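Local coordinates for A-type flavoprotein (Giardia intestinalis, PDB 2Q9U) that probably transfers electrons through a flavin mononucleotide to a diiron centre, acting as an oxygen-scavenging oxidoreductase, at residues 272-286 against 388-401. Numbering follows the deposited sequence.
Sequences RMALALLDGARSTGC and LLEQAYNAGVDLGK. With NO3 (nitrate ion), chain E.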
loop_
_atom_site.group_PDB
_atom_site.type_symbol
_atom_site.label_atom_id
_atom_site.label_comp_id
_atom_site.label_asym_id
_atom_site.label_seq_id
_atom_site.Cartn_x
_atom_site.Cartn_y
_atom_site.Cartn_z
ATOM N N ARG A 272 -5.241 -21.829 -9.002
ATOM C CA ARG A 272 -6.320 -22.561 -9.686
ATOM C C ARG A 272 -6.663 -23.889 -8.982
ATOM O O ARG A 272 -7.836 -24.253 -8.868
ATOM C CB ARG A 272 -5.979 -22.842 -11.149
ATOM C CG ARG A 272 -7.102 -23.583 -11.917
ATOM C CD ARG A 272 -8.267 -22.632 -12.177
ATOM N NE ARG A 272 -9.499 -23.264 -12.684
ATOM C CZ ARG A 272 -10.370 -23.975 -11.960
ATOM N NH1 ARG A 272 -10.158 -24.246 -10.674
ATOM N NH2 ARG A 272 -11.456 -24.446 -12.549
ATOM N N MET A 273 -5.650 -24.595 -8.504
ATOM C CA MET A 273 -5.912 -25.816 -7.743
ATOM C C MET A 273 -6.666 -25.486 -6.454
ATOM O O MET A 273 -7.559 -26.247 -6.023
ATOM C CB MET A 273 -4.631 -26.550 -7.424
ATOM C CG MET A 273 -3.971 -27.135 -8.632
ATOM S SD MET A 273 -4.784 -28.663 -9.096
ATOM C CE MET A 273 -3.973 -29.745 -7.903
ATOM N N ALA A 274 -6.302 -24.359 -5.835
ATOM C CA ALA A 274 -6.999 -23.879 -4.636
ATOM C C ALA A 274 -8.466 -23.681 -4.905
ATOM O O ALA A 274 -9.297 -24.041 -4.060
ATOM C CB ALA A 274 -6.374 -22.562 -4.102
ATOM N N LEU A 275 -8.804 -23.114 -6.072
ATOM C CA LEU A 275 -10.217 -22.894 -6.400
ATOM C C LEU A 275 -10.991 -24.219 -6.531
ATOM O O LEU A 275 -12.149 -24.322 -6.125
ATOM C CB LEU A 275 -10.366 -22.057 -7.691
ATOM C CG LEU A 275 -10.006 -20.565 -7.619
ATOM C CD1 LEU A 275 -9.939 -19.974 -9.041
ATOM C CD2 LEU A 275 -11.035 -19.798 -6.751
ATOM N N ALA A 276 -10.366 -25.222 -7.142
ATOM C CA ALA A 276 -11.006 -26.540 -7.289
ATOM C C ALA A 276 -11.229 -27.194 -5.916
ATOM O O ALA A 276 -12.295 -27.764 -5.649
ATOM C CB ALA A 276 -10.150 -27.476 -8.199
ATOM N N LEU A 277 -10.213 -27.122 -5.068
ATOM C CA LEU A 277 -10.325 -27.624 -3.697
ATOM C C LEU A 277 -11.479 -26.931 -2.965
ATOM O O LEU A 277 -12.255 -27.564 -2.248
ATOM C CB LEU A 277 -9.015 -27.430 -2.937
ATOM C CG LEU A 277 -8.986 -28.063 -1.544
ATOM C CD1 LEU A 277 -7.783 -28.961 -1.386
ATOM C CD2 LEU A 277 -8.962 -27.016 -0.477
ATOM N N LEU A 278 -11.557 -25.613 -3.124
ATOM C CA LEU A 278 -12.590 -24.805 -2.464
ATOM C C LEU A 278 -14.007 -25.218 -2.884
ATOM O O LEU A 278 -14.921 -25.347 -2.034
ATOM C CB LEU A 278 -12.354 -23.346 -2.836
ATOM C CG LEU A 278 -12.763 -22.269 -1.870
ATOM C CD1 LEU A 278 -11.770 -22.246 -0.701
ATOM C CD2 LEU A 278 -12.847 -20.901 -2.610
ATOM N N ASP A 279 -14.202 -25.449 -4.182
ATOM C CA ASP A 279 -15.490 -25.970 -4.646
ATOM C C ASP A 279 -15.830 -27.320 -4.037
ATOM O O ASP A 279 -16.978 -27.543 -3.706
ATOM C CB ASP A 279 -15.618 -26.004 -6.173
ATOM C CG ASP A 279 -16.396 -24.807 -6.712
ATOM O OD1 ASP A 279 -16.182 -23.670 -6.203
ATOM O OD2 ASP A 279 -17.234 -25.006 -7.629
ATOM N N GLY A 280 -14.840 -28.197 -3.893
ATOM C CA GLY A 280 -15.041 -29.491 -3.244
ATOM C C GLY A 280 -15.542 -29.251 -1.829
ATOM O O GLY A 280 -16.541 -29.823 -1.402
ATOM N N ALA A 281 -14.873 -28.359 -1.107
ATOM C CA ALA A 281 -15.276 -28.078 0.266
ATOM C C ALA A 281 -16.690 -27.483 0.334
ATOM O O ALA A 281 -17.476 -27.827 1.237
ATOM C CB ALA A 281 -14.237 -27.174 0.972
ATOM N N ARG A 282 -17.015 -26.626 -0.636
ATOM C CA ARG A 282 -18.280 -25.921 -0.668
ATOM C C ARG A 282 -19.424 -26.920 -0.889
ATOM O O ARG A 282 -20.520 -26.763 -0.338
ATOM C CB ARG A 282 -18.293 -24.857 -1.774
ATOM C CG ARG A 282 -19.465 -23.872 -1.625
ATOM C CD ARG A 282 -19.751 -23.044 -2.871
ATOM N NE ARG A 282 -20.907 -22.161 -2.634
ATOM C CZ ARG A 282 -22.182 -22.518 -2.731
ATOM N NH1 ARG A 282 -22.508 -23.759 -3.099
ATOM N NH2 ARG A 282 -23.145 -21.618 -2.484
ATOM N N SER A 283 -19.151 -27.942 -1.696
ATOM C CA SER A 283 -20.154 -28.992 -2.005
ATOM C C SER A 283 -20.681 -29.728 -0.766
ATOM O O SER A 283 -21.773 -30.309 -0.809
ATOM C CB SER A 283 -19.594 -30.011 -2.996
ATOM O OG SER A 283 -18.652 -30.891 -2.372
ATOM N N THR A 284 -19.901 -29.719 0.307
ATOM C CA THR A 284 -20.310 -30.352 1.586
ATOM C C THR A 284 -21.267 -29.523 2.441
ATOM O O THR A 284 -21.807 -30.020 3.450
ATOM C CB THR A 284 -19.097 -30.721 2.479
ATOM O OG1 THR A 284 -18.424 -29.525 2.941
ATOM C CG2 THR A 284 -18.152 -31.608 1.752
ATOM N N GLY A 285 -21.453 -28.268 2.046
ATOM C CA GLY A 285 -22.282 -27.323 2.758
ATOM C C GLY A 285 -21.453 -26.377 3.631
ATOM O O GLY A 285 -22.014 -25.558 4.358
ATOM N N CYS A 286 -20.130 -26.480 3.577
ATOM C CA CYS A 286 -19.285 -25.519 4.299
ATOM C C CYS A 286 -19.216 -24.171 3.594
ATOM O O CYS A 286 -19.271 -24.090 2.362
ATOM C CB CYS A 286 -17.853 -26.046 4.439
ATOM S SG CYS A 286 -17.640 -27.411 5.563
ATOM N N LEU A 388 -5.823 -33.290 -12.279
ATOM C CA LEU A 388 -5.337 -32.685 -11.039
ATOM C C LEU A 388 -6.393 -31.807 -10.354
ATOM O O LEU A 388 -6.534 -31.870 -9.140
ATOM C CB LEU A 388 -4.043 -31.905 -11.266
ATOM C CG LEU A 388 -2.733 -32.688 -11.164
ATOM C CD1 LEU A 388 -1.619 -31.923 -11.903
ATOM C CD2 LEU A 388 -2.328 -32.968 -9.714
ATOM N N LEU A 389 -7.119 -30.998 -11.123
ATOM C CA LEU A 389 -8.251 -30.233 -10.581
ATOM C C LEU A 389 -9.318 -31.136 -9.909
ATOM O O LEU A 389 -9.861 -30.802 -8.852
ATOM C CB LEU A 389 -8.912 -29.398 -11.686
ATOM C CG LEU A 389 -8.023 -28.324 -12.337
ATOM C CD1 LEU A 389 -8.797 -27.620 -13.439
ATOM C CD2 LEU A 389 -7.560 -27.302 -11.279
ATOM N N GLU A 390 -9.619 -32.262 -10.545
ATOM C CA GLU A 390 -10.527 -33.255 -9.975
ATOM C C GLU A 390 -9.992 -33.821 -8.660
ATOM O O GLU A 390 -10.742 -33.973 -7.690
ATOM C CB GLU A 390 -10.777 -34.381 -10.981
ATOM C CG GLU A 390 -11.706 -35.435 -10.440
ATOM C CD GLU A 390 -12.059 -36.495 -11.456
ATOM O OE1 GLU A 390 -11.134 -37.081 -12.047
ATOM O OE2 GLU A 390 -13.273 -36.739 -11.654
ATOM N N GLN A 391 -8.693 -34.119 -8.616
ATOM C CA GLN A 391 -8.074 -34.610 -7.395
ATOM C C GLN A 391 -8.155 -33.535 -6.290
ATOM O O GLN A 391 -8.407 -33.839 -5.114
ATOM C CB GLN A 391 -6.627 -35.034 -7.668
ATOM C CG GLN A 391 -5.884 -35.520 -6.454
ATOM C CD GLN A 391 -4.470 -35.964 -6.766
ATOM O OE1 GLN A 391 -3.970 -35.752 -7.873
ATOM N NE2 GLN A 391 -3.816 -36.595 -5.790
ATOM N N ALA A 392 -7.967 -32.279 -6.691
ATOM C CA ALA A 392 -8.055 -31.157 -5.742
ATOM C C ALA A 392 -9.465 -31.031 -5.213
ATOM O O ALA A 392 -9.660 -30.853 -4.014
ATOM C CB ALA A 392 -7.595 -29.842 -6.400
ATOM N N TYR A 393 -10.438 -31.121 -6.115
ATOM C CA TYR A 393 -11.866 -31.057 -5.768
ATOM C C TYR A 393 -12.209 -32.154 -4.770
ATOM O O TYR A 393 -12.886 -31.888 -3.771
ATOM C CB TYR A 393 -12.747 -31.169 -7.017
ATOM C CG TYR A 393 -14.243 -31.135 -6.752
ATOM C CD1 TYR A 393 -14.953 -32.297 -6.392
ATOM C CD2 TYR A 393 -14.950 -29.945 -6.869
ATOM C CE1 TYR A 393 -16.344 -32.241 -6.156
ATOM C CE2 TYR A 393 -16.316 -29.889 -6.649
ATOM C CZ TYR A 393 -17.005 -31.018 -6.296
ATOM O OH TYR A 393 -18.369 -30.879 -6.093
ATOM N N ASN A 394 -11.747 -33.384 -5.049
ATOM C CA ASN A 394 -11.991 -34.507 -4.136
ATOM C C ASN A 394 -11.341 -34.340 -2.758
ATOM O O ASN A 394 -11.948 -34.679 -1.731
ATOM C CB ASN A 394 -11.570 -35.843 -4.767
ATOM C CG ASN A 394 -12.440 -36.219 -5.962
ATOM O OD1 ASN A 394 -13.582 -35.732 -6.124
ATOM N ND2 ASN A 394 -11.896 -37.060 -6.821
ATOM N N ALA A 395 -10.106 -33.843 -2.739
ATOM C CA ALA A 395 -9.443 -33.505 -1.486
ATOM C C ALA A 395 -10.239 -32.449 -0.705
ATOM O O ALA A 395 -10.275 -32.490 0.525
ATOM C CB ALA A 395 -8.018 -33.061 -1.723
ATOM N N GLY A 396 -10.893 -31.531 -1.423
ATOM C CA GLY A 396 -11.738 -30.502 -0.802
ATOM C C GLY A 396 -13.016 -31.072 -0.207
ATOM O O GLY A 396 -13.424 -30.695 0.884
ATOM N N VAL A 397 -13.652 -31.989 -0.923
ATOM C CA VAL A 397 -14.848 -32.638 -0.403
ATOM C C VAL A 397 -14.493 -33.254 0.946
ATOM O O VAL A 397 -15.217 -33.056 1.930
ATOM C CB VAL A 397 -15.416 -33.736 -1.365
ATOM C CG1 VAL A 397 -16.666 -34.441 -0.724
ATOM C CG2 VAL A 397 -15.813 -33.145 -2.694
ATOM N N ASP A 398 -13.373 -33.985 0.989
ATOM C CA ASP A 398 -12.932 -34.709 2.177
ATOM C C ASP A 398 -12.587 -33.722 3.297
ATOM O O ASP A 398 -12.873 -33.968 4.476
ATOM C CB ASP A 398 -11.703 -35.588 1.852
ATOM C CG ASP A 398 -11.065 -36.227 3.115
ATOM O OD1 ASP A 398 -11.658 -37.153 3.714
ATOM O OD2 ASP A 398 -9.968 -35.825 3.517
ATOM N N LEU A 399 -11.954 -32.611 2.924
ATOM C CA LEU A 399 -11.612 -31.590 3.908
ATOM C C LEU A 399 -12.849 -30.956 4.532
ATOM O O LEU A 399 -12.866 -30.679 5.749
ATOM C CB LEU A 399 -10.705 -30.518 3.281
ATOM C CG LEU A 399 -10.134 -29.418 4.192
ATOM C CD1 LEU A 399 -9.300 -29.987 5.337
ATOM C CD2 LEU A 399 -9.278 -28.462 3.347
ATOM N N GLY A 400 -13.859 -30.705 3.695
ATOM C CA GLY A 400 -15.152 -30.164 4.121
ATOM C C GLY A 400 -15.862 -31.114 5.088
ATOM O O GLY A 400 -16.370 -30.697 6.144
ATOM N N LYS A 401 -15.937 -32.389 4.708
ATOM C CA LYS A 401 -16.444 -33.439 5.618
ATOM C C LYS A 401 -15.698 -33.468 6.947
ATOM O O LYS A 401 -16.337 -33.611 7.984
ATOM C CB LYS A 401 -16.409 -34.843 4.997
ATOM C CG LYS A 401 -17.407 -35.028 3.845
ATOM C CD LYS A 401 -17.134 -36.340 3.133
ATOM C CE LYS A 401 -18.095 -36.560 1.969
ATOM N NZ LYS A 401 -17.631 -37.735 1.121
HETATM N N NO3 E . -26.297 -22.909 -3.313
HETATM O O1 NO3 E . -25.769 -23.034 -2.020
HETATM O O2 NO3 E . -26.890 -21.701 -3.728
HETATM O O3 NO3 E . -26.193 -24.011 -4.176
#
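Gly280 and Gly396 bring their CA atoms within 4.2 Å of each other where two helices of the flavodoxin-like domain, 269-283 and 386-409, pack side by side; their segments 272-283 and 388-401 cross at -40°, with axes 6.3 Å apart at their closest. This is a glycine- and alanine-lined crossing of the kind that lets backbones touch: a CB on either glycine would strike a carbonyl oxygen of the other helix. Main-chain CA-H...O contacts fill the seam instead, among them Gly396 CA to Leu277 O and Gly280 CA to Tyr393 O, each 3.3 Å.

Two large knobs lock the crossing. Tyr393, with CG anti to its backbone N (chi1 179°), lays its ring among Ala276, Asp279, Gly280 and Ser283. Gly280 CA sits over one ring face, 3.7 Å from the Tyr393 ring centroid, a CH-pi contact; glycine suits the place because its bare CA lets the ring and the backbone of 388-401 come close. Leu277 enters the hole formed by Ala392, Ala395, Gly396 and Leu399, and also reaches Val261 of the central parallel sheet.

Toward the start of 272-286 the backbones diverge and longer side chains bridge the gap. Met273, bent at chi2 and chi3, brings SD within 3.8 Å of Leu389 CD2, while its CE rests near Ala392 CB; flexible and apolar, it suits this wider, buried end. The Arg272 guanidinium lies with one face over Leu389.

The other end faces solvent, and Ser283 and Lys401 give it only thin cover. Arg282 points off the contact, hydrogen-bonding through NH2 to a nitrate probably from the crystallisation liquor and through NH1 to Gln9 of the second subunit. Gly285, at positive phi, closes the helix in a Schellman motif. Thr284 turns its methyl CG2 onto Val397 O, at 3.3 Å, while its OG1 donates back to Ala281 O at 2.6 Å, in the carbonyl plane.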